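Local coordinates for periplasmic binding protein (Veillonella parvula, PDB 4LJS) that probably captures a small ligand such as a metal chelate in the periplasm and delivers it to an ABC importer, at residues A[180-185]-A[301-306]; A[187-192]-A[312-317]; A[50-55]-A[296-301]. One frame throughout, in Å; residues are numbered along the deposited sequence.

Contact 1: residues A[180-185]-A[301-306]. Unlike the reference sequence in segment 301-306: Ser302 (reference Gly).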
ATOM      1  N   GLN A 180       2.534 -14.130 -10.056  1.00 34.92           N
ATOM      2  CA  GLN A 180       2.101 -15.490 -10.354  1.00 39.72           C
ATOM      3  C   GLN A 180       0.685 -15.743  -9.843  1.00 42.82           C
ATOM      4  O   GLN A 180      -0.085 -16.491 -10.449  1.00 39.45           O
ATOM      5  CB  GLN A 180       3.064 -16.509  -9.745  1.00 40.40           C
ATOM      6  CG  GLN A 180       4.392 -16.595 -10.471  1.00 55.67           C
ATOM      7  CD  GLN A 180       5.334 -17.618  -9.867  1.00 68.45           C
ATOM      8  OE1 GLN A 180       5.053 -18.207  -8.821  1.00 75.10           O
ATOM      9  NE2 GLN A 180       6.463 -17.834 -10.527  1.00 69.43           N
ATOM     10  N   SER A 181       0.361 -15.116  -8.717  1.00 34.99           N
ATOM     11  CA  SER A 181      -0.944 -15.265  -8.102  1.00 33.36           C
ATOM     12  C   SER A 181      -2.041 -14.650  -8.977  1.00 38.18           C
ATOM     13  O   SER A 181      -3.071 -15.283  -9.234  1.00 37.67           O
ATOM     14  CB  SER A 181      -0.932 -14.622  -6.716  1.00 33.46           C
ATOM     15  OG  SER A 181      -2.187 -14.763  -6.095  1.00 46.24           O
ATOM     16  N   VAL A 182      -1.815 -13.417  -9.426  1.00 31.81           N
ATOM     17  CA  VAL A 182      -2.734 -12.741 -10.333  1.00 29.93           C
ATOM     18  C   VAL A 182      -2.943 -13.566 -11.612  1.00 37.33           C
ATOM     19  O   VAL A 182      -4.076 -13.789 -12.036  1.00 33.41           O
ATOM     20  CB  VAL A 182      -2.227 -11.326 -10.715  1.00 31.91           C
ATOM     21  CG1 VAL A 182      -3.035 -10.757 -11.871  1.00 28.14           C
ATOM     22  CG2 VAL A 182      -2.269 -10.365  -9.497  1.00 25.26           C
ATOM     23  N   ALA A 183      -1.847 -14.029 -12.207  1.00 27.85           N
ATOM     24  CA  ALA A 183      -1.900 -14.729 -13.482  1.00 35.45           C
ATOM     25  C   ALA A 183      -2.569 -16.088 -13.339  1.00 38.59           C
ATOM     26  O   ALA A 183      -3.278 -16.535 -14.236  1.00 32.62           O
ATOM     27  CB  ALA A 183      -0.510 -14.889 -14.068  1.00 30.31           C
ATOM     28  N   TYR A 184      -2.329 -16.742 -12.209  1.00 38.28           N
ATOM     29  CA  TYR A 184      -2.973 -18.016 -11.928  1.00 41.39           C
ATOM     30  C   TYR A 184      -4.490 -17.840 -11.891  1.00 37.84           C
ATOM     31  O   TYR A 184      -5.222 -18.574 -12.556  1.00 35.64           O
ATOM     32  CB  TYR A 184      -2.471 -18.576 -10.598  1.00 41.06           C
ATOM     33  CG  TYR A 184      -3.297 -19.720 -10.065  1.00 36.65           C
ATOM     34  CD1 TYR A 184      -3.108 -21.012 -10.531  1.00 38.26           C
ATOM     35  CD2 TYR A 184      -4.268 -19.503  -9.088  1.00 35.42           C
ATOM     36  CE1 TYR A 184      -3.861 -22.061 -10.038  1.00 42.87           C
ATOM     37  CE2 TYR A 184      -5.025 -20.538  -8.594  1.00 37.69           C
ATOM     38  CZ  TYR A 184      -4.819 -21.814  -9.069  1.00 40.50           C
ATOM     39  OH  TYR A 184      -5.574 -22.842  -8.572  1.00 46.24           O
ATOM     40  N   THR A 185      -4.942 -16.857 -11.112  1.00 34.72           N
ATOM     41  CA  THR A 185      -6.359 -16.544 -10.965  1.00 35.80           C
ATOM     42  C   THR A 185      -7.046 -16.299 -12.310  1.00 35.10           C
ATOM     43  O   THR A 185      -8.077 -16.908 -12.613  1.00 33.90           O
ATOM     44  CB  THR A 185      -6.563 -15.312 -10.045  1.00 35.98           C
ATOM     45  OG1 THR A 185      -6.138 -15.632  -8.718  1.00 34.64           O
ATOM     46  CG2 THR A 185      -8.024 -14.912  -9.989  1.00 34.09           C
ATOM     47  N   ASP A 301      -1.861  -8.521   0.417  1.00 37.33           N
ATOM     48  CA  ASP A 301      -3.116  -8.656   1.162  1.00 35.85           C
ATOM     49  C   ASP A 301      -4.329  -8.342   0.277  1.00 35.91           C
ATOM     50  O   ASP A 301      -5.343  -9.048   0.317  1.00 34.82           O
ATOM     51  CB  ASP A 301      -3.127  -7.739   2.395  1.00 38.45           C
ATOM     52  CG  ASP A 301      -2.116  -8.154   3.452  1.00 52.92           C
ATOM     53  OD1 ASP A 301      -0.926  -7.805   3.314  1.00 61.42           O
ATOM     54  OD2 ASP A 301      -2.513  -8.814   4.431  1.00 64.94           O
ATOM     55  N   SER A 302      -4.231  -7.274  -0.510  1.00 29.38           N
ATOM     56  CA  SER A 302      -5.344  -6.890  -1.371  1.00 36.20           C
ATOM     57  C   SER A 302      -5.544  -7.849  -2.541  1.00 37.15           C
ATOM     58  O   SER A 302      -6.685  -8.155  -2.892  1.00 39.32           O
ATOM     59  CB  SER A 302      -5.212  -5.454  -1.867  1.00 37.60           C
ATOM     60  OG  SER A 302      -3.943  -5.186  -2.428  1.00 43.45           O
ATOM     61  N   ILE A 303      -4.447  -8.322  -3.133  1.00 34.59           N
ATOM     62  CA  ILE A 303      -4.527  -9.355  -4.167  1.00 37.66           C
ATOM     63  C   ILE A 303      -5.325 -10.559  -3.664  1.00 36.87           C
ATOM     64  O   ILE A 303      -6.232 -11.043  -4.339  1.00 40.90           O
ATOM     65  CB  ILE A 303      -3.133  -9.841  -4.613  1.00 37.31           C
ATOM     66  CG1 ILE A 303      -2.437  -8.784  -5.469  1.00 37.14           C
ATOM     67  CG2 ILE A 303      -3.250 -11.123  -5.424  1.00 30.27           C
ATOM     68  CD1 ILE A 303      -0.968  -9.089  -5.710  1.00 34.88           C
ATOM     69  N   ASP A 304      -4.991 -11.025  -2.467  1.00 34.27           N
ATOM     70  CA  ASP A 304      -5.682 -12.160  -1.855  1.00 33.26           C
ATOM     71  C   ASP A 304      -7.161 -11.902  -1.583  1.00 38.36           C
ATOM     72  O   ASP A 304      -8.012 -12.737  -1.899  1.00 34.73           O
ATOM     73  CB  ASP A 304      -4.980 -12.591  -0.566  1.00 38.93           C
ATOM     74  CG  ASP A 304      -3.667 -13.314  -0.833  1.00 49.52           C
ATOM     75  OD1 ASP A 304      -3.409 -13.673  -2.003  1.00 50.30           O
ATOM     76  OD2 ASP A 304      -2.895 -13.529   0.123  1.00 62.86           O
ATOM     77  N   ILE A 305      -7.467 -10.749  -1.000  1.00 29.66           N
ATOM     78  CA  ILE A 305      -8.852 -10.416  -0.693  1.00 34.93           C
ATOM     79  C   ILE A 305      -9.680 -10.255  -1.966  1.00 36.92           C
ATOM     80  O   ILE A 305     -10.784 -10.796  -2.076  1.00 37.66           O
ATOM     81  CB  ILE A 305      -8.954  -9.149   0.175  1.00 34.92           C
ATOM     82  CG1 ILE A 305      -8.341  -9.427   1.552  1.00 32.24           C
ATOM     83  CG2 ILE A 305     -10.410  -8.685   0.288  1.00 28.16           C
ATOM     84  CD1 ILE A 305      -8.306  -8.233   2.477  1.00 33.65           C
ATOM     85  N   VAL A 306      -9.138  -9.534  -2.940  1.00 31.12           N
ATOM     86  CA  VAL A 306      -9.872  -9.295  -4.170  1.00 29.96           C
ATOM     87  C   VAL A 306     -10.039 -10.570  -5.014  1.00 33.35           C
ATOM     88  O   VAL A 306     -11.141 -10.870  -5.480  1.00 33.32           O
ATOM     89  CB  VAL A 306      -9.258  -8.143  -4.977  1.00 35.53           C
ATOM     90  CG1 VAL A 306      -9.999  -7.969  -6.283  1.00 30.50           C
ATOM     91  CG2 VAL A 306      -9.318  -6.852  -4.154  1.00 31.28           C
TER
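Ile303 reaches across to Ser181 and Val182 with two different branches, and this fork makes most of the contact between helices 168-188 and 299-310. The two run nearly parallel here, their local axes 15° apart and 10.6 Å from each other at closest approach, with Val182 and Ile303 facing one another at 7.3 Å between CA atoms. The closer part is centred on Ile303. It has CG1 anti to its carbonyl carbon (chi1 -73°) and an extended outer bond, which carries CD1 to 4.2 Å from Val182 CG2, while its CG2 branch meets Ser181 OG at 3.9 Å. That hydroxyl therefore lies against a methyl group, and no hydrogen bond joins the two segments.

Toward solvent the contact is looser. Ser181 and Asp304, both partly exposed, approach with polar ends that do not bond: Ser181 OG stays 4.4 Å from Asp304 OD1, even though the carboxylate end comes nearer than its outward-leaning CB would suggest. A phosphate ion, probably from the crystallisation liquor, lies about 6 Å from the Ser181 side chain.

On the inner side Met151 of helix 151-164 touches both Val182 and Ile303, so that a third helix joins the apolar cluster. Helix 299-310 in turn places Ser302, Ile305 and Val306 against strand 284-288, and Ser302 and Val306 also against helix 215-222; it is thus layered between helix 168-188 and the sheet that contains strand 284-288.

Contact 2: residues A[187-192]-A[312-317]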
ATOM      1  N   ALA A 187      -6.011 -17.180 -15.307  1.00 35.22           N
ATOM      2  CA  ALA A 187      -5.940 -18.362 -16.176  1.00 43.66           C
ATOM      3  C   ALA A 187      -6.959 -19.442 -15.801  1.00 42.81           C
ATOM      4  O   ALA A 187      -7.538 -20.079 -16.674  1.00 44.96           O
ATOM      5  CB  ALA A 187      -4.524 -18.945 -16.203  1.00 34.35           C
ATOM      6  N   GLN A 188      -7.182 -19.639 -14.504  1.00 45.07           N
ATOM      7  CA  GLN A 188      -8.087 -20.694 -14.046  1.00 46.75           C
ATOM      8  C   GLN A 188      -9.565 -20.363 -14.277  1.00 38.66           C
ATOM      9  O   GLN A 188     -10.417 -21.241 -14.204  1.00 44.90           O
ATOM     10  CB  GLN A 188      -7.851 -21.000 -12.564  1.00 45.33           C
ATOM     11  CG  GLN A 188      -6.448 -21.484 -12.243  1.00 44.11           C
ATOM     12  CD  GLN A 188      -6.072 -22.748 -13.004  1.00 52.89           C
ATOM     13  OE1 GLN A 188      -6.859 -23.693 -13.092  1.00 53.47           O
ATOM     14  NE2 GLN A 188      -4.863 -22.767 -13.564  1.00 53.15           N
ATOM     15  N   THR A 189      -9.857 -19.100 -14.570  1.00 35.65           N
ATOM     16  CA  THR A 189     -11.240 -18.633 -14.667  1.00 41.41           C
ATOM     17  C   THR A 189     -11.596 -17.997 -16.015  1.00 42.65           C
ATOM     18  O   THR A 189     -12.667 -17.408 -16.158  1.00 41.76           O
ATOM     19  CB  THR A 189     -11.523 -17.582 -13.598  1.00 38.38           C
ATOM     20  OG1 THR A 189     -10.648 -16.463 -13.806  1.00 38.33           O
ATOM     21  CG2 THR A 189     -11.298 -18.166 -12.196  1.00 32.24           C
ATOM     22  N   ALA A 190     -10.706 -18.112 -16.995  1.00 49.41           N
ATOM     23  CA  ALA A 190     -10.892 -17.432 -18.275  1.00 49.18           C
ATOM     24  C   ALA A 190     -12.121 -17.925 -19.044  1.00 50.69           C
ATOM     25  O   ALA A 190     -12.671 -17.201 -19.861  1.00 54.68           O
ATOM     26  CB  ALA A 190      -9.635 -17.552 -19.133  1.00 46.98           C
ATOM     27  N   HIS A 191     -12.553 -19.148 -18.768  1.00 48.27           N
ATOM     28  CA  HIS A 191     -13.719 -19.719 -19.428  1.00 52.58           C
ATOM     29  C   HIS A 191     -15.037 -19.270 -18.800  1.00 56.52           C
ATOM     30  O   HIS A 191     -16.110 -19.571 -19.322  1.00 64.76           O
ATOM     31  CB  HIS A 191     -13.648 -21.242 -19.377  1.00 60.41           C
ATOM     32  CG  HIS A 191     -13.646 -21.789 -17.986  1.00 59.24           C
ATOM     33  ND1 HIS A 191     -12.562 -21.668 -17.142  1.00 51.28           N
ATOM     34  CD2 HIS A 191     -14.595 -22.452 -17.287  1.00 58.19           C
ATOM     35  CE1 HIS A 191     -12.844 -22.239 -15.985  1.00 55.27           C
ATOM     36  NE2 HIS A 191     -14.071 -22.721 -16.046  1.00 56.32           N
ATOM     37  N   GLU A 192     -14.952 -18.556 -17.680  1.00 48.99           N
ATOM     38  CA  GLU A 192     -16.140 -18.129 -16.946  1.00 57.66           C
ATOM     39  C   GLU A 192     -16.496 -16.679 -17.261  1.00 53.73           C
ATOM     40  O   GLU A 192     -15.665 -15.929 -17.767  1.00 46.78           O
ATOM     41  CB  GLU A 192     -15.926 -18.296 -15.434  1.00 46.65           C
ATOM     42  CG  GLU A 192     -15.631 -19.730 -14.997  1.00 63.18           C
ATOM     43  CD  GLU A 192     -15.291 -19.847 -13.516  1.00 69.20           C
ATOM     44  OE1 GLU A 192     -14.884 -18.838 -12.904  1.00 69.05           O
ATOM     45  OE2 GLU A 192     -15.431 -20.958 -12.962  1.00 78.14           O
ATOM     46  N   PRO A 312     -14.960 -16.985  -5.722  1.00 44.84           N
ATOM     47  CA  PRO A 312     -15.218 -17.860  -4.566  1.00 43.48           C
ATOM     48  C   PRO A 312     -15.133 -19.347  -4.905  1.00 45.98           C
ATOM     49  O   PRO A 312     -14.833 -20.162  -4.030  1.00 51.85           O
ATOM     50  CB  PRO A 312     -16.664 -17.517  -4.175  1.00 40.66           C
ATOM     51  CG  PRO A 312     -16.929 -16.192  -4.784  1.00 46.93           C
ATOM     52  CD  PRO A 312     -16.132 -16.156  -6.050  1.00 45.52           C
ATOM     53  N   ASN A 313     -15.400 -19.704  -6.154  1.00 40.70           N
ATOM     54  CA  ASN A 313     -15.316 -21.104  -6.553  1.00 48.25           C
ATOM     55  C   ASN A 313     -13.883 -21.590  -6.699  1.00 44.55           C
ATOM     56  O   ASN A 313     -13.592 -22.760  -6.463  1.00 47.32           O
ATOM     57  CB  ASN A 313     -16.100 -21.357  -7.840  1.00 56.45           C
ATOM     58  CG  ASN A 313     -17.594 -21.320  -7.621  1.00 69.64           C
ATOM     59  OD1 ASN A 313     -18.087 -21.719  -6.564  1.00 72.11           O
ATOM     60  ND2 ASN A 313     -18.327 -20.830  -8.615  1.00 76.52           N
ATOM     61  N   LEU A 314     -12.992 -20.692  -7.098  1.00 41.87           N
ATOM     62  CA  LEU A 314     -11.577 -21.027  -7.204  1.00 44.23           C
ATOM     63  C   LEU A 314     -10.938 -21.054  -5.817  1.00 44.72           C
ATOM     64  O   LEU A 314     -10.029 -21.841  -5.559  1.00 45.89           O
ATOM     65  CB  LEU A 314     -10.853 -20.017  -8.093  1.00 42.42           C
ATOM     66  CG  LEU A 314      -9.375 -20.312  -8.359  1.00 43.08           C
ATOM     67  CD1 LEU A 314      -9.224 -21.673  -9.009  1.00 41.27           C
ATOM     68  CD2 LEU A 314      -8.775 -19.233  -9.235  1.00 38.91           C
ATOM     69  N   TYR A 315     -11.420 -20.191  -4.927  1.00 37.27           N
ATOM     70  CA  TYR A 315     -10.884 -20.106  -3.572  1.00 44.44           C
ATOM     71  C   TYR A 315     -11.948 -20.416  -2.514  1.00 47.73           C
ATOM     72  O   TYR A 315     -12.424 -19.507  -1.824  1.00 45.04           O
ATOM     73  CB  TYR A 315     -10.287 -18.718  -3.342  1.00 42.73           C
ATOM     74  CG  TYR A 315      -9.182 -18.392  -4.313  1.00 41.35           C
ATOM     75  CD1 TYR A 315      -7.925 -18.959  -4.166  1.00 40.98           C
ATOM     76  CD2 TYR A 315      -9.397 -17.526  -5.386  1.00 36.28           C
ATOM     77  CE1 TYR A 315      -6.901 -18.675  -5.052  1.00 47.40           C
ATOM     78  CE2 TYR A 315      -8.375 -17.234  -6.283  1.00 40.21           C
ATOM     79  CZ  TYR A 315      -7.128 -17.816  -6.108  1.00 43.71           C
ATOM     80  OH  TYR A 315      -6.097 -17.541  -6.973  1.00 39.53           O
ATOM     81  N   PRO A 316     -12.325 -21.704  -2.388  1.00 49.43           N
ATOM     82  CA  PRO A 316     -13.419 -22.124  -1.502  1.00 54.03           C
ATOM     83  C   PRO A 316     -13.138 -21.843  -0.027  1.00 58.29           C
ATOM     84  O   PRO A 316     -14.078 -21.769   0.759  1.00 66.13           O
ATOM     85  CB  PRO A 316     -13.510 -23.639  -1.742  1.00 47.71           C
ATOM     86  CG  PRO A 316     -12.160 -24.027  -2.232  1.00 51.51           C
ATOM     87  CD  PRO A 316     -11.686 -22.856  -3.048  1.00 51.25           C
ATOM     88  N   GLU A 317     -11.880 -21.689   0.323  1.00 56.91           N
ATOM     89  CA  GLU A 317     -11.441 -21.423   1.665  1.00 53.26           C
ATOM     90  C   GLU A 317     -11.936 -20.113   2.253  1.00 49.24           C
ATOM     91  O   GLU A 317     -11.876 -19.909   3.421  1.00 52.54           O
ATOM     92  CB  GLU A 317      -9.934 -21.419   1.658  1.00 65.74           C
ATOM     93  CG  GLU A 317      -9.279 -21.916   2.915  1.00 84.66           C
ATOM     94  CD  GLU A 317      -8.676 -23.291   2.752  1.00 97.31           C
ATOM     95  OE1 GLU A 317      -7.479 -23.369   2.411  1.00102.30           O
ATOM     96  OE2 GLU A 317      -9.389 -24.287   2.981  1.00 99.82           O
TER
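Gln188 and Leu314 mark the closest approach of the two backbones, 7.7 Å between their CA atoms. In segment 187-192 the chain comes out of helix 168-188 into a type I beta turn from Thr189 to Glu192, closed by the bond from Glu192 N to Thr189 O at 3.0 Å. Opposite it, residues 312-314 keep helical backbone angles without regular helical bonds, and the chain opens out at Tyr315.

Leu314 carries the contact. Its CG is anti to the backbone N (chi1 -176°), which projects the isobutyl group at the turn with both methyls forward. They straddle the root of Gln188, whose CB is 3.9 Å from Leu314 CD1 and equally far from Leu314 CD2. The bent Gln188 chain then carries its amide off, leaving the CB as the touching atom. Thr189 crosses Leu314 at about a right angle and sets its CG2 4.0 Å from Leu314 CD2. A chi1 of 61° divides the threonine's two ends between different tasks: the methyl faces the leucine, while OG1 turns back to hydrogen-bond Thr185 O on the preceding helical turn. Behind the methyls, Leu314 CG lies over one face of the Tyr315 ring, 3.8 Å above its plane and offset toward the rim. Tyr184 also packs on Leu314, and the Tyr315 ring stacks with His308.

No hydrogen bond links the segments; the join is a single leucine set against the end of a helix. It is plain packing at the periphery of the molecule, where the loop after helix 299-310 folds back onto the chain leaving helix 168-188. That long helix, lying in sequence between the two larger sheets, is consistent with the class III binding-protein fold, whose two lobes are joined by a long helix.

Contact 3: residues A[50-55]-A[296-301]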
HETATM    1  N   MSE A  50       8.653   6.876   6.461  1.00 32.17           N
HETATM    2  CA  MSE A  50       7.338   7.451   6.730  1.00 36.11           C
HETATM    3  C   MSE A  50       6.237   6.627   6.069  1.00 35.18           C
HETATM    4  O   MSE A  50       6.311   6.324   4.881  1.00 29.83           O
HETATM    5  CB  MSE A  50       7.282   8.908   6.248  1.00 37.19           C
HETATM    6  CG  MSE A  50       6.195   9.758   6.894  1.00 55.09           C
HETATM    7 SE   MSE A  50       6.643  10.425   8.685  0.63 56.02          SE
HETATM    8  CE  MSE A  50       8.523  10.174   8.517  1.00 26.85           C
ATOM      9  N   TRP A  51       5.234   6.265   6.868  1.00 37.74           N
ATOM     10  CA  TRP A  51       4.038   5.540   6.429  1.00 37.25           C
ATOM     11  C   TRP A  51       4.265   4.051   6.174  1.00 36.07           C
ATOM     12  O   TRP A  51       5.393   3.613   5.921  1.00 32.97           O
ATOM     13  CB  TRP A  51       3.336   6.232   5.246  1.00 31.59           C
ATOM     14  CG  TRP A  51       3.305   7.722   5.408  1.00 36.48           C
ATOM     15  CD1 TRP A  51       3.816   8.655   4.543  1.00 35.38           C
ATOM     16  CD2 TRP A  51       2.782   8.456   6.526  1.00 33.49           C
ATOM     17  NE1 TRP A  51       3.614   9.920   5.041  1.00 34.40           N
ATOM     18  CE2 TRP A  51       2.984   9.827   6.256  1.00 37.93           C
ATOM     19  CE3 TRP A  51       2.149   8.089   7.721  1.00 33.96           C
ATOM     20  CZ2 TRP A  51       2.591  10.831   7.145  1.00 35.46           C
ATOM     21  CZ3 TRP A  51       1.756   9.087   8.598  1.00 39.32           C
ATOM     22  CH2 TRP A  51       1.979  10.442   8.305  1.00 37.47           C
ATOM     23  N   GLN A  52       3.166   3.299   6.255  1.00 30.43           N
ATOM     24  CA  GLN A  52       3.166   1.835   6.248  1.00 32.38           C
ATOM     25  C   GLN A  52       3.980   1.167   5.135  1.00 32.69           C
ATOM     26  O   GLN A  52       4.772   0.262   5.411  1.00 33.41           O
ATOM     27  CB  GLN A  52       1.725   1.307   6.219  1.00 30.10           C
ATOM     28  CG  GLN A  52       1.627  -0.164   6.554  1.00 35.11           C
ATOM     29  CD  GLN A  52       0.561  -0.454   7.588  1.00 44.12           C
ATOM     30  OE1 GLN A  52      -0.337   0.357   7.818  1.00 48.95           O
ATOM     31  NE2 GLN A  52       0.659  -1.616   8.223  1.00 41.79           N
ATOM     32  N   ASN A  53       3.781   1.589   3.888  1.00 26.46           N
ATOM     33  CA  ASN A  53       4.535   1.005   2.770  1.00 27.91           C
ATOM     34  C   ASN A  53       6.042   1.130   2.931  1.00 29.77           C
ATOM     35  O   ASN A  53       6.768   0.190   2.631  1.00 31.73           O
ATOM     36  CB  ASN A  53       4.099   1.565   1.410  1.00 33.81           C
ATOM     37  CG  ASN A  53       4.378   3.065   1.259  1.00 33.57           C
ATOM     38  OD1 ASN A  53       4.397   3.810   2.235  1.00 33.58           O
ATOM     39  ND2 ASN A  53       4.573   3.506   0.022  1.00 32.42           N
ATOM     40  N   SER A  54       6.509   2.280   3.415  1.00 26.95           N
ATOM     41  CA  SER A  54       7.940   2.478   3.633  1.00 31.14           C
ATOM     42  C   SER A  54       8.449   1.494   4.684  1.00 37.40           C
ATOM     43  O   SER A  54       9.451   0.810   4.481  1.00 36.30           O
ATOM     44  CB  SER A  54       8.232   3.910   4.092  1.00 33.33           C
ATOM     45  OG  SER A  54       7.551   4.860   3.288  1.00 34.89           O
ATOM     46  N   ILE A  55       7.722   1.410   5.794  1.00 29.52           N
ATOM     47  CA  ILE A  55       8.139   0.613   6.943  1.00 28.86           C
ATOM     48  C   ILE A  55       8.113  -0.879   6.666  1.00 32.87           C
ATOM     49  O   ILE A  55       9.138  -1.553   6.799  1.00 32.06           O
ATOM     50  CB  ILE A  55       7.268   0.928   8.174  1.00 31.33           C
ATOM     51  CG1 ILE A  55       7.353   2.429   8.495  1.00 29.05           C
ATOM     52  CG2 ILE A  55       7.712   0.088   9.372  1.00 31.85           C
ATOM     53  CD1 ILE A  55       6.208   2.948   9.341  1.00 28.85           C
ATOM     54  N   GLY A 296       2.793  -0.739  -0.987  1.00 30.67           N
ATOM     55  CA  GLY A 296       4.073  -1.423  -1.022  1.00 31.16           C
ATOM     56  C   GLY A 296       3.844  -2.923  -0.897  1.00 33.67           C
ATOM     57  O   GLY A 296       2.941  -3.472  -1.523  1.00 32.31           O
ATOM     58  N   ILE A 297       4.635  -3.579  -0.055  1.00 34.88           N
ATOM     59  CA  ILE A 297       4.529  -5.027   0.136  1.00 36.19           C
ATOM     60  C   ILE A 297       3.120  -5.519   0.514  1.00 34.99           C
ATOM     61  O   ILE A 297       2.782  -6.668   0.248  1.00 31.89           O
ATOM     62  CB  ILE A 297       5.590  -5.544   1.161  1.00 40.85           C
ATOM     63  CG1 ILE A 297       5.784  -7.056   1.041  1.00 46.99           C
ATOM     64  CG2 ILE A 297       5.220  -5.146   2.586  1.00 30.21           C
ATOM     65  CD1 ILE A 297       6.185  -7.520  -0.341  1.00 53.86           C
ATOM     66  N   ARG A 298       2.293  -4.648   1.101  1.00 32.32           N
ATOM     67  CA  ARG A 298       0.952  -5.052   1.548  1.00 31.31           C
ATOM     68  C   ARG A 298      -0.043  -5.219   0.386  1.00 33.06           C
ATOM     69  O   ARG A 298      -1.212  -5.582   0.586  1.00 30.18           O
ATOM     70  CB  ARG A 298       0.393  -4.090   2.610  1.00 28.26           C
ATOM     71  CG  ARG A 298       1.224  -4.010   3.897  1.00 36.46           C
ATOM     72  CD  ARG A 298       1.400  -5.387   4.536  1.00 34.14           C
ATOM     73  NE  ARG A 298       0.123  -5.953   4.963  1.00 34.28           N
ATOM     74  CZ  ARG A 298      -0.463  -5.690   6.127  1.00 40.45           C
ATOM     75  NH1 ARG A 298       0.112  -4.863   7.006  1.00 31.61           N
ATOM     76  NH2 ARG A 298      -1.625  -6.259   6.416  1.00 40.93           N
ATOM     77  N   LEU A 299       0.422  -4.955  -0.826  1.00 30.36           N
ATOM     78  CA  LEU A 299      -0.350  -5.273  -2.024  1.00 32.09           C
ATOM     79  C   LEU A 299      -0.744  -6.765  -2.055  1.00 38.07           C
ATOM     80  O   LEU A 299      -1.765  -7.135  -2.631  1.00 37.42           O
ATOM     81  CB  LEU A 299       0.449  -4.909  -3.280  1.00 27.34           C
ATOM     82  CG  LEU A 299      -0.207  -5.220  -4.629  1.00 29.38           C
ATOM     83  CD1 LEU A 299      -1.618  -4.633  -4.706  1.00 30.37           C
ATOM     84  CD2 LEU A 299       0.641  -4.706  -5.764  1.00 26.19           C
ATOM     85  N   LEU A 300       0.070  -7.612  -1.428  1.00 38.23           N
ATOM     86  CA  LEU A 300      -0.242  -9.035  -1.332  1.00 39.51           C
ATOM     87  C   LEU A 300      -1.580  -9.290  -0.634  1.00 40.38           C
ATOM     88  O   LEU A 300      -2.342 -10.168  -1.046  1.00 40.98           O
ATOM     89  CB  LEU A 300       0.882  -9.791  -0.616  1.00 41.43           C
ATOM     90  CG  LEU A 300       0.681 -11.305  -0.486  1.00 50.57           C
ATOM     91  CD1 LEU A 300       0.460 -11.957  -1.861  1.00 42.51           C
ATOM     92  CD2 LEU A 300       1.846 -11.964   0.257  1.00 49.72           C
ATOM     93  N   ASP A 301      -1.861  -8.521   0.417  1.00 37.33           N
ATOM     94  CA  ASP A 301      -3.116  -8.656   1.162  1.00 35.85           C
ATOM     95  C   ASP A 301      -4.329  -8.342   0.277  1.00 35.91           C
ATOM     96  O   ASP A 301      -5.343  -9.048   0.317  1.00 34.82           O
ATOM     97  CB  ASP A 301      -3.127  -7.739   2.395  1.00 38.45           C
ATOM     98  CG  ASP A 301      -2.116  -8.154   3.452  1.00 52.92           C
ATOM     99  OD1 ASP A 301      -0.926  -7.805   3.314  1.00 61.42           O
ATOM    100  OD2 ASP A 301      -2.513  -8.814   4.431  1.00 64.94           O
TER
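Asn53, in the first turn of helix 52-60, and Gly296, just ahead of the 3-10 turn that leads into helix 299-310, bring their CA atoms to 4.5 Å. Asn53 CB lies against Gly296 N at 3.6 Å; a side chain on this residue of positive phi would collide with that same CB. The Asn53 amide is fixed elsewhere, its OD1 accepting a bond from Trp114 NE1. Beside this pair, Gln52 NE2 and Arg298 NH1 stand 3.5 Å apart, amide and guanidinium planes turned by 77°. They do not bond each other but share acceptors, Glu56 OE2 and Tyr78 O. Bends at chi2 (-57°) and chi3 fold the Arg298 chain back, so that NE meets Asp301 OD1 in a nearly straight salt bridge (2.7 Å, 171°) from above the carboxylate plane. Asp301 OD1 also pairs with Arg80. A leucine in place of Arg298 would probably cost Glu56 a salt bridge and leave Asp301 with Arg80 but without the bond from NE.

The contact is buried near the middle of the chain. Helix 151-164 flanks both segments, with Tyr157 against Asn53 and Glu154 accepting from Gly296 N, and helix 168-188 packs on Ile297, Leu299 and Leu300.

In the fold
Contact 3 is the buried one, about 4 Å from the chain's centre, whereas contacts 1 and 2 are partly buried and lie about 15 and 25 Å out, all measured between centres. Contacts 1 and 3 both use helix 299-310 and share Asp301, whose charge is engaged in contact 3 while Ile303, two residues on, carries contact 1. Contacts 1 and 2 both use helix 168-188, and they touch: Thr185 OG1 and Tyr315 OH, 2.6 Å apart, probably form a hydrogen bond. Chemistry changes along the series, from networked charges and amides at the centre, through a mixed helix pair, to methyl packing at the peripheral loop.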